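Extracellular ligand-binding receptor (PDB 4ZPJ) probably captures a small extracellular ligand for an ABC transporter, as a substrate-binding protein of the leucine-binding family that also binds zinc ions. Local coordinates at residues 58-63 and 109-114; 77-82 and 94-99; 146-151 and 346-351. All blocks are in the same frame, centred on the assembly; numbering follows the deposited sequence.

How the contacts relate
From the N terminus, strand 55-61 leads into helix 68-84, strand 92-100 and helix 105-117. Contact 2 (77-82 with 94-99) closes the short loop between helix 68-84 and strand 92-100, and is nested inside the larger loop closed by contact 1 (58-63 with 109-114). The two meet where K111 of contact 1 joins E99 of contact 2. Contact 3 opens only afterwards: the chain leaves strand 147-149, builds a separate four-stranded parallel sheet, and returns as helix 336-354. All three contacts pack helices on one six-stranded sheet, and A81 and L82 of contact 2 touch R346 and I348 of contact 3.

Contact 1 of 3, residues 58-63 and 109-114; sequences GVLLTL and ITKTRQ
L60 reaches from its strand to helix 105-117 and divides its two methyl groups between neighbouring residues, K111 and T112. With CG anti to the backbone N (chi1 180°), the branch point is carried off the strand and its two methyls reach the helix. One prong, CD1, presses on the base of the lysine side chain, 3.4 Å from K111 CB, a tight fit for two carbons. The other prong, L60 CD2, lies 3.2 Å from T112 OG1, and the two side chains cross at about a right angle. This hydroxyl is not left without a polar partner beside the methyl, because it also bonds to the carbonyl of A108 one turn back in its own helix. The setting is the beta-alpha-beta unit of a Rossmann-like layer: helix 105-117 connects strand 92-100 to strand 123-126, and on its way it covers strand 55-61, which lies between those two in the sheet. L61, next along, faces the other side, where helix 68-84 lies. K111 contributes to the packing mainly by its CB; beyond this the chain bends at chi2 (-39°) and again near its end, so that the ammonium group leads off to the E99 carboxylate. There K111 NZ forms a salt bridge with E99 OE1 and also bonds to the carbonyl of D100, so the lysine probably offsets part of the carboxylate charge beside a bound zinc ion. An alanine in place of L60 removes both prongs, which would probably open a gap in front of K111 CB and T112. T112 also packs against V136 and L140 of helix 130-142.

Contact 2 of 3, residues 77-82 and 94-99; sequences GLTLAL and VELIIE. With ZN (zinc ion), chain L; ZN (zinc ion), chain H.
Apolar contact between helix 68-84 and strand 92-100 centres on L96, whose two methyl groups are taken up by different residues of the helix. L96 CD1 meets T79 CG2 at 3.8 Å and, more loosely, L78 CD1 at 4.3 Å. The second branch turns along the helix, so that L96 CD2 lies 4.0 Å from L82 CD1. L78, L82 and T79 thus present one face of the helix, one residue and one turn apart, to a single leucine. For T79 the first torsion (chi1 49°) sets the methyl beside the backbone N, where it can touch L96, and leaves OG1 to bond to the L75 carbonyl a turn earlier.

Metal coordination belongs to the other face of the strand, where E95 and E99 project away from the helix. E95 binds one zinc ion through a single oxygen, OE1 at 2.2 Å from the metal, with its side chain extended beyond CG. E99 instead grips the second zinc ion with both oxygens, unevenly: OE2 is at 2.3 Å and OE1 at 2.6 Å. A water held by the second ion donates to the carbonyl of I98, at 3.1 Å from I98 O, tying this site to the strand backbone as well. The remaining waters lie improbably near the metals, and little should be read into them.

The helix and strand segments run almost exactly antiparallel, at 172°, with their axes 11.5 Å apart. This pairing is the second half of a beta-alpha-beta crossover: strand 55-61, helix 68-84 antiparallel to it, then, after the short strand 88-89, strand 92-100 parallel to strand 55-61 and beside it, as at the start of the Rossmann-like domain of periplasmic binding proteins.

Contact 3 of 3, residues 146-151 and 346-351; sequences PTIVTN and RVIAEA
I148 turns its longer branch toward helix 336-354 because CG1 lies anti to its carbonyl carbon (chi1 -47°), while a second bend (chi2 -70°) brings CD1 round to V347. I348 has the same kind of first torsion, which carries its end closer to the strand than the direction of its CB alone would suggest. The two isoleucines therefore meet by the middle of their branches, I148 CG1 and I348 CG1 being 4.1 Å apart, and the side chains pass each other at a slant. Beyond this meeting point I148 CD1 lies 4.2 Å from V347 CG1. One strand residue thus rests on two successive residues of the helix, at an ordinary van der Waals spacing with no polar atom involved. L369 of helix 362-371 and V171 touch both I148 and V347, and F381 and F383 of strand 379-383 also pack on the valine.

Away from the strand, R346 and E350, one turn apart, form a salt bridge in which R346 NH2 lies 3.1 Å from E350 OE2, with R346 NE adding a weak bond to the same oxygen. That oxygen sits at the edge of the guanidinium group, in its plane, yet the arginine meets it from above the carboxylate plane, 52° out of it. R346 is also engaged by F374 in a cation-pi contact, so its charged end has two separate partners.

Helix and strand here come from stretches almost two hundred residues apart. The helix packs on the sheet face that also carries helix 68-84, adding to that layer after the chain has built the second parallel sheet, consistent with the discontinuous, two-lobed fold of type I periplasmic binding proteins.

Contact 1 of 3, residues 58-63 and 109-114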
ATOM      1  N   GLY A  58       7.636  15.827  10.973  1.00 42.18           N
ATOM      2  CA  GLY A  58       6.466  15.326  11.687  1.00 44.26           C
ATOM      3  C   GLY A  58       6.062  13.998  11.129  1.00 41.92           C
ATOM      4  O   GLY A  58       6.194  13.767   9.936  1.00 48.13           O
ATOM      5  N   VAL A  59       5.606  13.108  11.981  1.00 41.25           N
ATOM      6  CA  VAL A  59       5.056  11.854  11.524  1.00 40.76           C
ATOM      7  C   VAL A  59       3.709  11.691  12.167  1.00 42.59           C
ATOM      8  O   VAL A  59       3.586  11.685  13.429  1.00 39.95           O
ATOM      9  CB  VAL A  59       5.961  10.691  11.939  1.00 40.94           C
ATOM     10  CG1 VAL A  59       5.353   9.341  11.523  1.00 41.03           C
ATOM     11  CG2 VAL A  59       7.346  10.906  11.350  1.00 40.97           C
ATOM     12  N   LEU A  60       2.689  11.607  11.330  1.00 41.09           N
ATOM     13  CA  LEU A  60       1.305  11.445  11.832  1.00 40.91           C
ATOM     14  C   LEU A  60       0.885  10.047  11.424  1.00 42.03           C
ATOM     15  O   LEU A  60       0.833   9.728  10.220  1.00 41.32           O
ATOM     16  CB  LEU A  60       0.365  12.448  11.161  1.00 41.52           C
ATOM     17  CG  LEU A  60      -1.104  12.353  11.621  1.00 43.18           C
ATOM     18  CD1 LEU A  60      -1.257  13.000  12.988  1.00 42.67           C
ATOM     19  CD2 LEU A  60      -2.055  13.054  10.660  1.00 45.03           C
ATOM     20  N   LEU A  61       0.602   9.185  12.393  1.00 42.10           N
ATOM     21  CA  LEU A  61       0.248   7.805  12.052  1.00 41.46           C
ATOM     22  C   LEU A  61      -0.853   7.335  12.972  1.00 41.48           C
ATOM     23  O   LEU A  61      -1.054   7.918  14.050  1.00 40.89           O
ATOM     24  CB  LEU A  61       1.502   6.897  12.125  1.00 40.27           C
ATOM     25  CG  LEU A  61       2.468   6.978  10.911  1.00 41.88           C
ATOM     26  CD1 LEU A  61       3.747   6.174  11.149  1.00 42.33           C
ATOM     27  CD2 LEU A  61       1.830   6.511   9.623  1.00 39.65           C
ATOM     28  N   THR A  62      -1.553   6.277  12.559  1.00 38.82           N
ATOM     29  CA  THR A  62      -2.481   5.598  13.447  1.00 39.07           C
ATOM     30  C   THR A  62      -1.708   4.517  14.106  1.00 40.38           C
ATOM     31  O   THR A  62      -1.312   3.547  13.432  1.00 37.80           O
ATOM     32  CB  THR A  62      -3.690   4.978  12.728  1.00 38.97           C
ATOM     33  OG1 THR A  62      -4.515   6.018  12.247  1.00 40.96           O
ATOM     34  CG2 THR A  62      -4.491   4.142  13.671  1.00 40.41           C
ATOM     35  N   LEU A  63      -1.461   4.681  15.420  1.00 42.01           N
ATOM     36  CA  LEU A  63      -0.555   3.784  16.101  1.00 42.04           C
ATOM     37  C   LEU A  63      -1.153   3.035  17.280  1.00 45.80           C
ATOM     38  O   LEU A  63      -0.435   2.275  17.911  1.00 49.40           O
ATOM     39  CB  LEU A  63       0.685   4.530  16.580  1.00 44.01           C
ATOM     40  CG  LEU A  63       1.597   5.141  15.497  1.00 42.88           C
ATOM     41  CD1 LEU A  63       2.532   6.173  16.155  1.00 43.22           C
ATOM     42  CD2 LEU A  63       2.354   4.035  14.809  1.00 43.66           C
ATOM     43  N   ILE A 109      -6.678  15.904  12.849  1.00 50.91           N
ATOM     44  CA  ILE A 109      -6.694  17.361  12.709  1.00 53.41           C
ATOM     45  C   ILE A 109      -5.933  18.083  13.822  1.00 51.75           C
ATOM     46  O   ILE A 109      -5.091  18.955  13.568  1.00 52.76           O
ATOM     47  CB  ILE A 109      -8.161  17.870  12.676  1.00 57.47           C
ATOM     48  CG1 ILE A 109      -8.704  17.819  11.242  1.00 58.84           C
ATOM     49  CG2 ILE A 109      -8.300  19.283  13.228  1.00 58.99           C
ATOM     50  CD1 ILE A 109     -10.204  17.601  11.175  1.00 60.20           C
ATOM     51  N   THR A 110      -6.253  17.723  15.049  1.00 50.78           N
ATOM     52  CA  THR A 110      -5.587  18.249  16.212  1.00 50.83           C
ATOM     53  C   THR A 110      -4.100  17.924  16.123  1.00 49.08           C
ATOM     54  O   THR A 110      -3.248  18.779  16.267  1.00 50.01           O
ATOM     55  CB  THR A 110      -6.168  17.601  17.500  1.00 51.47           C
ATOM     56  OG1 THR A 110      -7.569  17.924  17.623  1.00 54.78           O
ATOM     57  CG2 THR A 110      -5.406  18.086  18.743  1.00 52.05           C
ATOM     58  N   LYS A 111      -3.777  16.667  15.933  1.00 48.27           N
ATOM     59  CA  LYS A 111      -2.367  16.307  15.834  1.00 49.51           C
ATOM     60  C   LYS A 111      -1.637  17.056  14.726  1.00 47.79           C
ATOM     61  O   LYS A 111      -0.514  17.490  14.930  1.00 47.04           O
ATOM     62  CB  LYS A 111      -2.205  14.785  15.696  1.00 48.88           C
ATOM     63  CG  LYS A 111      -2.567  14.019  16.987  1.00 53.49           C
ATOM     64  CD  LYS A 111      -2.094  14.732  18.259  1.00 53.48           C
ATOM     65  CE  LYS A 111      -2.287  13.890  19.509  1.00 56.27           C
ATOM     66  NZ  LYS A 111      -1.314  12.792  19.548  1.00 56.06           N
ATOM     67  N   THR A 112      -2.281  17.204  13.573  1.00 46.72           N
ATOM     68  CA  THR A 112      -1.649  17.812  12.427  1.00 47.61           C
ATOM     69  C   THR A 112      -1.476  19.273  12.735  1.00 50.96           C
ATOM     70  O   THR A 112      -0.397  19.807  12.510  1.00 50.76           O
ATOM     71  CB  THR A 112      -2.473  17.596  11.131  1.00 46.85           C
ATOM     72  OG1 THR A 112      -2.503  16.205  10.800  1.00 44.66           O
ATOM     73  CG2 THR A 112      -1.874  18.322   9.968  1.00 47.10           C
ATOM     74  N   ARG A 113      -2.501  19.916  13.317  1.00 53.99           N
ATOM     75  CA  ARG A 113      -2.353  21.328  13.657  1.00 57.95           C
ATOM     76  C   ARG A 113      -1.202  21.564  14.615  1.00 55.02           C
ATOM     77  O   ARG A 113      -0.462  22.508  14.449  1.00 55.61           O
ATOM     78  CB  ARG A 113      -3.628  21.929  14.241  1.00 64.05           C
ATOM     79  CG  ARG A 113      -4.622  22.307  13.155  1.00 69.58           C
ATOM     80  CD  ARG A 113      -5.586  23.423  13.580  1.00 74.06           C
ATOM     81  NE  ARG A 113      -6.011  24.198  12.394  1.00 80.77           N
ATOM     82  CZ  ARG A 113      -7.066  23.920  11.609  1.00 80.37           C
ATOM     83  NH1 ARG A 113      -7.879  22.895  11.862  1.00 77.20           N
ATOM     84  NH2 ARG A 113      -7.329  24.694  10.565  1.00 81.58           N
ATOM     85  N   GLN A 114      -1.056  20.694  15.600  1.00 52.17           N
ATOM     86  CA  GLN A 114       0.060  20.769  16.544  1.00 55.03           C
ATOM     87  C   GLN A 114       1.470  20.643  15.887  1.00 51.17           C
ATOM     88  O   GLN A 114       2.358  21.417  16.173  1.00 50.56           O
ATOM     89  CB  GLN A 114      -0.155  19.717  17.637  1.00 58.63           C
ATOM     90  CG  GLN A 114       1.059  19.382  18.469  1.00 65.94           C
ATOM     91  CD  GLN A 114       0.924  18.052  19.193  1.00 74.44           C
ATOM     92  OE1 GLN A 114      -0.148  17.716  19.743  1.00 79.85           O
ATOM     93  NE2 GLN A 114       2.023  17.291  19.217  1.00 75.85           N
TER

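Contact 2 of 3, residues 77-82 and 94-99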
ATOM      1  N   GLY A  77       9.387   0.922   8.816  1.00 42.24           N
ATOM      2  CA  GLY A  77      10.060   1.122   7.502  1.00 40.51           C
ATOM      3  C   GLY A  77      10.772   2.476   7.426  1.00 38.45           C
ATOM      4  O   GLY A  77      11.899   2.604   6.967  1.00 36.50           O
ATOM      5  N   LEU A  78      10.066   3.485   7.874  1.00 37.21           N
ATOM      6  CA  LEU A  78      10.519   4.859   7.833  1.00 37.98           C
ATOM      7  C   LEU A  78      11.786   5.068   8.647  1.00 36.90           C
ATOM      8  O   LEU A  78      12.727   5.679   8.134  1.00 37.19           O
ATOM      9  CB  LEU A  78       9.362   5.686   8.335  1.00 41.68           C
ATOM     10  CG  LEU A  78       9.172   7.171   8.298  1.00 48.70           C
ATOM     11  CD1 LEU A  78      10.247   7.819   9.134  1.00 54.09           C
ATOM     12  CD2 LEU A  78       9.062   7.721   6.883  1.00 50.21           C
ATOM     13  N   THR A  79      11.850   4.548   9.883  1.00 36.59           N
ATOM     14  CA  THR A  79      13.020   4.760  10.704  1.00 40.47           C
ATOM     15  C   THR A  79      14.206   3.948  10.235  1.00 40.23           C
ATOM     16  O   THR A  79      15.315   4.417  10.304  1.00 48.15           O
ATOM     17  CB  THR A  79      12.779   4.494  12.208  1.00 40.57           C
ATOM     18  OG1 THR A  79      12.136   3.228  12.390  1.00 41.13           O
ATOM     19  CG2 THR A  79      11.889   5.544  12.736  1.00 40.14           C
ATOM     20  N   LEU A  80      13.965   2.732   9.787  1.00 38.58           N
ATOM     21  CA  LEU A  80      15.004   1.962   9.153  1.00 42.55           C
ATOM     22  C   LEU A  80      15.682   2.729   8.002  1.00 40.02           C
ATOM     23  O   LEU A  80      16.898   2.732   7.939  1.00 40.06           O
ATOM     24  CB  LEU A  80      14.430   0.641   8.645  1.00 42.83           C
ATOM     25  CG  LEU A  80      15.501  -0.208   8.009  1.00 45.33           C
ATOM     26  CD1 LEU A  80      16.507  -0.607   9.068  1.00 51.84           C
ATOM     27  CD2 LEU A  80      14.935  -1.446   7.357  1.00 44.61           C
ATOM     28  N   ALA A  81      14.911   3.413   7.147  1.00 38.10           N
ATOM     29  CA  ALA A  81      15.501   4.188   6.015  1.00 39.27           C
ATOM     30  C   ALA A  81      16.225   5.375   6.484  1.00 41.16           C
ATOM     31  O   ALA A  81      17.291   5.653   5.976  1.00 41.09           O
ATOM     32  CB  ALA A  81      14.465   4.664   5.047  1.00 39.23           C
ATOM     33  N   LEU A  82      15.672   6.089   7.465  1.00 41.19           N
ATOM     34  CA  LEU A  82      16.369   7.258   7.921  1.00 42.32           C
ATOM     35  C   LEU A  82      17.668   6.899   8.657  1.00 42.54           C
ATOM     36  O   LEU A  82      18.677   7.590   8.524  1.00 43.88           O
ATOM     37  CB  LEU A  82      15.465   8.169   8.761  1.00 44.80           C
ATOM     38  CG  LEU A  82      14.341   8.737   7.878  1.00 47.48           C
ATOM     39  CD1 LEU A  82      13.240   9.398   8.683  1.00 48.44           C
ATOM     40  CD2 LEU A  82      14.882   9.699   6.841  1.00 48.50           C
ATOM     41  N   VAL A  94      18.439  15.111  12.031  1.00 51.07           N
ATOM     42  CA  VAL A  94      16.987  14.982  11.899  1.00 52.99           C
ATOM     43  C   VAL A  94      16.374  14.730  13.267  1.00 54.92           C
ATOM     44  O   VAL A  94      16.953  14.035  14.082  1.00 56.11           O
ATOM     45  CB  VAL A  94      16.593  13.785  11.013  1.00 52.06           C
ATOM     46  CG1 VAL A  94      15.079  13.688  10.888  1.00 52.53           C
ATOM     47  CG2 VAL A  94      17.190  13.919   9.638  1.00 52.70           C
ATOM     48  N   GLU A  95      15.215  15.304  13.532  1.00 56.83           N
ATOM     49  CA  GLU A  95      14.412  14.807  14.621  1.00 60.14           C
ATOM     50  C   GLU A  95      12.978  14.516  14.196  1.00 55.53           C
ATOM     51  O   GLU A  95      12.258  15.379  13.700  1.00 56.34           O
ATOM     52  CB  GLU A  95      14.487  15.699  15.870  1.00 65.71           C
ATOM     53  CG  GLU A  95      14.092  17.141  15.689  1.00 72.76           C
ATOM     54  CD  GLU A  95      14.265  17.962  16.964  1.00 77.12           C
ATOM     55  OE1 GLU A  95      13.253  18.526  17.432  1.00 84.00           O
ATOM     56  OE2 GLU A  95      15.401  18.037  17.512  1.00 77.56           O
ATOM     57  N   LEU A  96      12.590  13.277  14.411  1.00 49.46           N
ATOM     58  CA  LEU A  96      11.236  12.844  14.194  1.00 48.38           C
ATOM     59  C   LEU A  96      10.325  13.184  15.348  1.00 46.64           C
ATOM     60  O   LEU A  96      10.604  12.829  16.458  1.00 49.09           O
ATOM     61  CB  LEU A  96      11.244  11.347  14.079  1.00 49.03           C
ATOM     62  CG  LEU A  96      11.983  10.814  12.894  1.00 49.47           C
ATOM     63  CD1 LEU A  96      11.756   9.312  12.887  1.00 50.21           C
ATOM     64  CD2 LEU A  96      11.511  11.461  11.619  1.00 48.07           C
ATOM     65  N   ILE A  97       9.240  13.875  15.069  1.00 46.51           N
ATOM     66  CA  ILE A  97       8.209  14.154  16.041  1.00 46.53           C
ATOM     67  C   ILE A  97       6.993  13.311  15.625  1.00 45.25           C
ATOM     68  O   ILE A  97       6.411  13.530  14.551  1.00 44.53           O
ATOM     69  CB  ILE A  97       7.855  15.656  16.132  1.00 48.11           C
ATOM     70  CG1 ILE A  97       9.011  16.467  16.742  1.00 53.43           C
ATOM     71  CG2 ILE A  97       6.675  15.860  17.097  1.00 48.67           C
ATOM     72  CD1 ILE A  97       9.973  17.002  15.736  1.00 56.28           C
ATOM     73  N   ILE A  98       6.663  12.321  16.447  1.00 43.89           N
ATOM     74  CA  ILE A  98       5.675  11.323  16.110  1.00 43.77           C
ATOM     75  C   ILE A  98       4.390  11.602  16.878  1.00 44.94           C
ATOM     76  O   ILE A  98       4.401  11.664  18.119  1.00 47.24           O
ATOM     77  CB  ILE A  98       6.119   9.873  16.434  1.00 45.57           C
ATOM     78  CG1 ILE A  98       7.110   9.290  15.420  1.00 46.45           C
ATOM     79  CG2 ILE A  98       4.921   8.913  16.409  1.00 44.67           C
ATOM     80  CD1 ILE A  98       8.446   9.965  15.345  1.00 47.95           C
ATOM     81  N   GLU A  99       3.282  11.728  16.142  1.00 43.59           N
ATOM     82  CA  GLU A  99       1.958  11.832  16.737  1.00 44.37           C
ATOM     83  C   GLU A  99       1.004  10.738  16.288  1.00 45.42           C
ATOM     84  O   GLU A  99       0.857  10.439  15.070  1.00 40.67           O
ATOM     85  CB  GLU A  99       1.384  13.196  16.418  1.00 44.70           C
ATOM     86  CG  GLU A  99       2.140  14.322  17.113  1.00 46.48           C
ATOM     87  CD  GLU A  99       2.046  14.235  18.601  1.00 48.92           C
ATOM     88  OE1 GLU A  99       1.094  13.560  19.078  1.00 50.69           O
ATOM     89  OE2 GLU A  99       2.896  14.845  19.309  1.00 51.94           O
TER
HETATM   90 ZN    ZN L 511      13.383  18.132  19.623  0.70 78.26          ZN
HETATM   91 ZN    ZN H 507       2.135  14.125  21.362  1.00 68.04          ZN
HETATM   92  O   HOH W   1       4.150  12.946  20.904  1.00 56.40           O
HETATM   93  O   HOH W   2       0.787  14.963  21.345  1.00 49.10           O
HETATM   94  O   HOH W   3      14.774  17.074  19.599  1.00 53.28           O

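Contact 3 of 3, residues 146-151 and 346-351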
ATOM      1  N   PRO A 146       4.896  20.366   2.975  1.00 40.97           N
ATOM      2  CA  PRO A 146       5.224  19.185   2.206  1.00 40.90           C
ATOM      3  C   PRO A 146       4.881  17.941   2.971  1.00 39.91           C
ATOM      4  O   PRO A 146       5.168  17.834   4.170  1.00 43.49           O
ATOM      5  CB  PRO A 146       6.752  19.315   1.980  1.00 41.53           C
ATOM      6  CG  PRO A 146       7.006  20.783   2.149  1.00 43.07           C
ATOM      7  CD  PRO A 146       6.099  21.143   3.295  1.00 44.44           C
ATOM      8  N   THR A 147       4.202  17.030   2.312  1.00 40.34           N
ATOM      9  CA  THR A 147       3.561  15.903   2.994  1.00 39.80           C
ATOM     10  C   THR A 147       3.821  14.637   2.197  1.00 38.52           C
ATOM     11  O   THR A 147       3.632  14.637   0.987  1.00 39.07           O
ATOM     12  CB  THR A 147       2.057  16.153   3.088  1.00 40.17           C
ATOM     13  OG1 THR A 147       1.815  17.352   3.830  1.00 44.08           O
ATOM     14  CG2 THR A 147       1.403  14.998   3.753  1.00 41.49           C
ATOM     15  N   ILE A 148       4.283  13.587   2.863  1.00 37.15           N
ATOM     16  CA  ILE A 148       4.565  12.309   2.213  1.00 37.26           C
ATOM     17  C   ILE A 148       3.573  11.271   2.781  1.00 37.24           C
ATOM     18  O   ILE A 148       3.718  10.835   3.930  1.00 34.32           O
ATOM     19  CB  ILE A 148       5.976  11.756   2.543  1.00 38.62           C
ATOM     20  CG1 ILE A 148       7.082  12.781   2.410  1.00 42.19           C
ATOM     21  CG2 ILE A 148       6.324  10.577   1.673  1.00 38.31           C
ATOM     22  CD1 ILE A 148       7.407  13.217   1.066  1.00 42.81           C
ATOM     23  N   VAL A 149       2.585  10.884   1.990  1.00 36.45           N
ATOM     24  CA  VAL A 149       1.614   9.900   2.428  1.00 35.37           C
ATOM     25  C   VAL A 149       2.122   8.485   2.271  1.00 36.61           C
ATOM     26  O   VAL A 149       2.464   8.054   1.160  1.00 34.75           O
ATOM     27  CB  VAL A 149       0.320  10.053   1.663  1.00 35.15           C
ATOM     28  CG1 VAL A 149      -0.668   8.972   2.078  1.00 34.48           C
ATOM     29  CG2 VAL A 149      -0.246  11.421   1.999  1.00 36.51           C
ATOM     30  N   THR A 150       2.180   7.757   3.394  1.00 37.46           N
ATOM     31  CA  THR A 150       2.769   6.420   3.375  1.00 37.21           C
ATOM     32  C   THR A 150       1.725   5.304   3.356  1.00 37.19           C
ATOM     33  O   THR A 150       2.073   4.125   3.195  1.00 38.38           O
ATOM     34  CB  THR A 150       3.731   6.235   4.565  1.00 37.63           C
ATOM     35  OG1 THR A 150       3.045   6.513   5.799  1.00 38.76           O
ATOM     36  CG2 THR A 150       4.891   7.225   4.458  1.00 39.97           C
ATOM     37  N   ASN A 151       0.444   5.635   3.511  1.00 37.76           N
ATOM     38  CA  ASN A 151      -0.558   4.566   3.461  1.00 37.60           C
ATOM     39  C   ASN A 151      -1.826   4.977   2.795  1.00 37.98           C
ATOM     40  O   ASN A 151      -2.028   4.590   1.679  1.00 42.97           O
ATOM     41  CB  ASN A 151      -0.822   3.960   4.843  1.00 39.26           C
ATOM     42  CG  ASN A 151      -1.648   2.698   4.762  1.00 40.73           C
ATOM     43  OD1 ASN A 151      -1.200   1.651   4.203  1.00 39.38           O
ATOM     44  ND2 ASN A 151      -2.875   2.807   5.176  1.00 36.43           N
ATOM     45  N   ARG A 346      13.214   6.826   2.362  1.00 36.64           N
ATOM     46  CA  ARG A 346      14.233   6.926   1.317  1.00 40.08           C
ATOM     47  C   ARG A 346      13.989   8.161   0.467  1.00 38.39           C
ATOM     48  O   ARG A 346      14.900   8.885   0.123  1.00 37.16           O
ATOM     49  CB  ARG A 346      14.216   5.724   0.361  1.00 42.50           C
ATOM     50  CG  ARG A 346      15.138   4.588   0.651  1.00 49.07           C
ATOM     51  CD  ARG A 346      16.629   4.939   0.744  1.00 56.64           C
ATOM     52  NE  ARG A 346      17.288   5.265  -0.509  1.00 54.53           N
ATOM     53  CZ  ARG A 346      17.616   4.374  -1.438  1.00 56.39           C
ATOM     54  NH1 ARG A 346      17.331   3.089  -1.299  1.00 57.44           N
ATOM     55  NH2 ARG A 346      18.231   4.781  -2.521  1.00 56.53           N
ATOM     56  N   VAL A 347      12.740   8.390   0.121  1.00 35.23           N
ATOM     57  CA  VAL A 347      12.369   9.608  -0.572  1.00 34.80           C
ATOM     58  C   VAL A 347      12.869  10.824   0.229  1.00 36.81           C
ATOM     59  O   VAL A 347      13.472  11.741  -0.333  1.00 35.33           O
ATOM     60  CB  VAL A 347      10.845   9.696  -0.708  1.00 35.26           C
ATOM     61  CG1 VAL A 347      10.415  11.103  -1.029  1.00 35.74           C
ATOM     62  CG2 VAL A 347      10.340   8.704  -1.758  1.00 33.93           C
ATOM     63  N   ILE A 348      12.641  10.819   1.546  1.00 35.98           N
ATOM     64  CA  ILE A 348      12.931  11.985   2.348  1.00 35.58           C
ATOM     65  C   ILE A 348      14.404  12.128   2.349  1.00 35.31           C
ATOM     66  O   ILE A 348      14.919  13.204   2.120  1.00 34.90           O
ATOM     67  CB  ILE A 348      12.420  11.811   3.778  1.00 37.54           C
ATOM     68  CG1 ILE A 348      10.912  12.001   3.777  1.00 38.28           C
ATOM     69  CG2 ILE A 348      13.064  12.812   4.686  1.00 38.52           C
ATOM     70  CD1 ILE A 348      10.246  11.514   5.011  1.00 37.54           C
ATOM     71  N   ALA A 349      15.093  11.007   2.537  1.00 37.45           N
ATOM     72  CA  ALA A 349      16.556  10.986   2.585  1.00 39.06           C
ATOM     73  C   ALA A 349      17.192  11.442   1.279  1.00 40.54           C
ATOM     74  O   ALA A 349      18.173  12.161   1.308  1.00 44.61           O
ATOM     75  CB  ALA A 349      17.064   9.603   2.973  1.00 40.15           C
ATOM     76  N   GLU A 350      16.629  11.040   0.148  1.00 40.55           N
ATOM     77  CA  GLU A 350      17.164  11.433  -1.140  1.00 42.46           C
ATOM     78  C   GLU A 350      16.896  12.905  -1.377  1.00 41.70           C
ATOM     79  O   GLU A 350      17.754  13.618  -1.908  1.00 38.04           O
ATOM     80  CB  GLU A 350      16.531  10.620  -2.266  1.00 43.49           C
ATOM     81  CG  GLU A 350      16.820   9.150  -2.136  1.00 48.82           C
ATOM     82  CD  GLU A 350      18.108   8.702  -2.829  1.00 54.06           C
ATOM     83  OE1 GLU A 350      18.448   9.229  -3.903  1.00 63.50           O
ATOM     84  OE2 GLU A 350      18.771   7.790  -2.314  1.00 59.09           O
ATOM     85  N   ALA A 351      15.709  13.379  -0.976  1.00 40.42           N
ATOM     86  CA  ALA A 351      15.404  14.788  -1.216  1.00 41.84           C
ATOM     87  C   ALA A 351      16.299  15.665  -0.340  1.00 44.04           C
ATOM     88  O   ALA A 351      16.867  16.651  -0.814  1.00 45.62           O
ATOM     89  CB  ALA A 351      13.951  15.110  -0.979  1.00 40.87           C
TER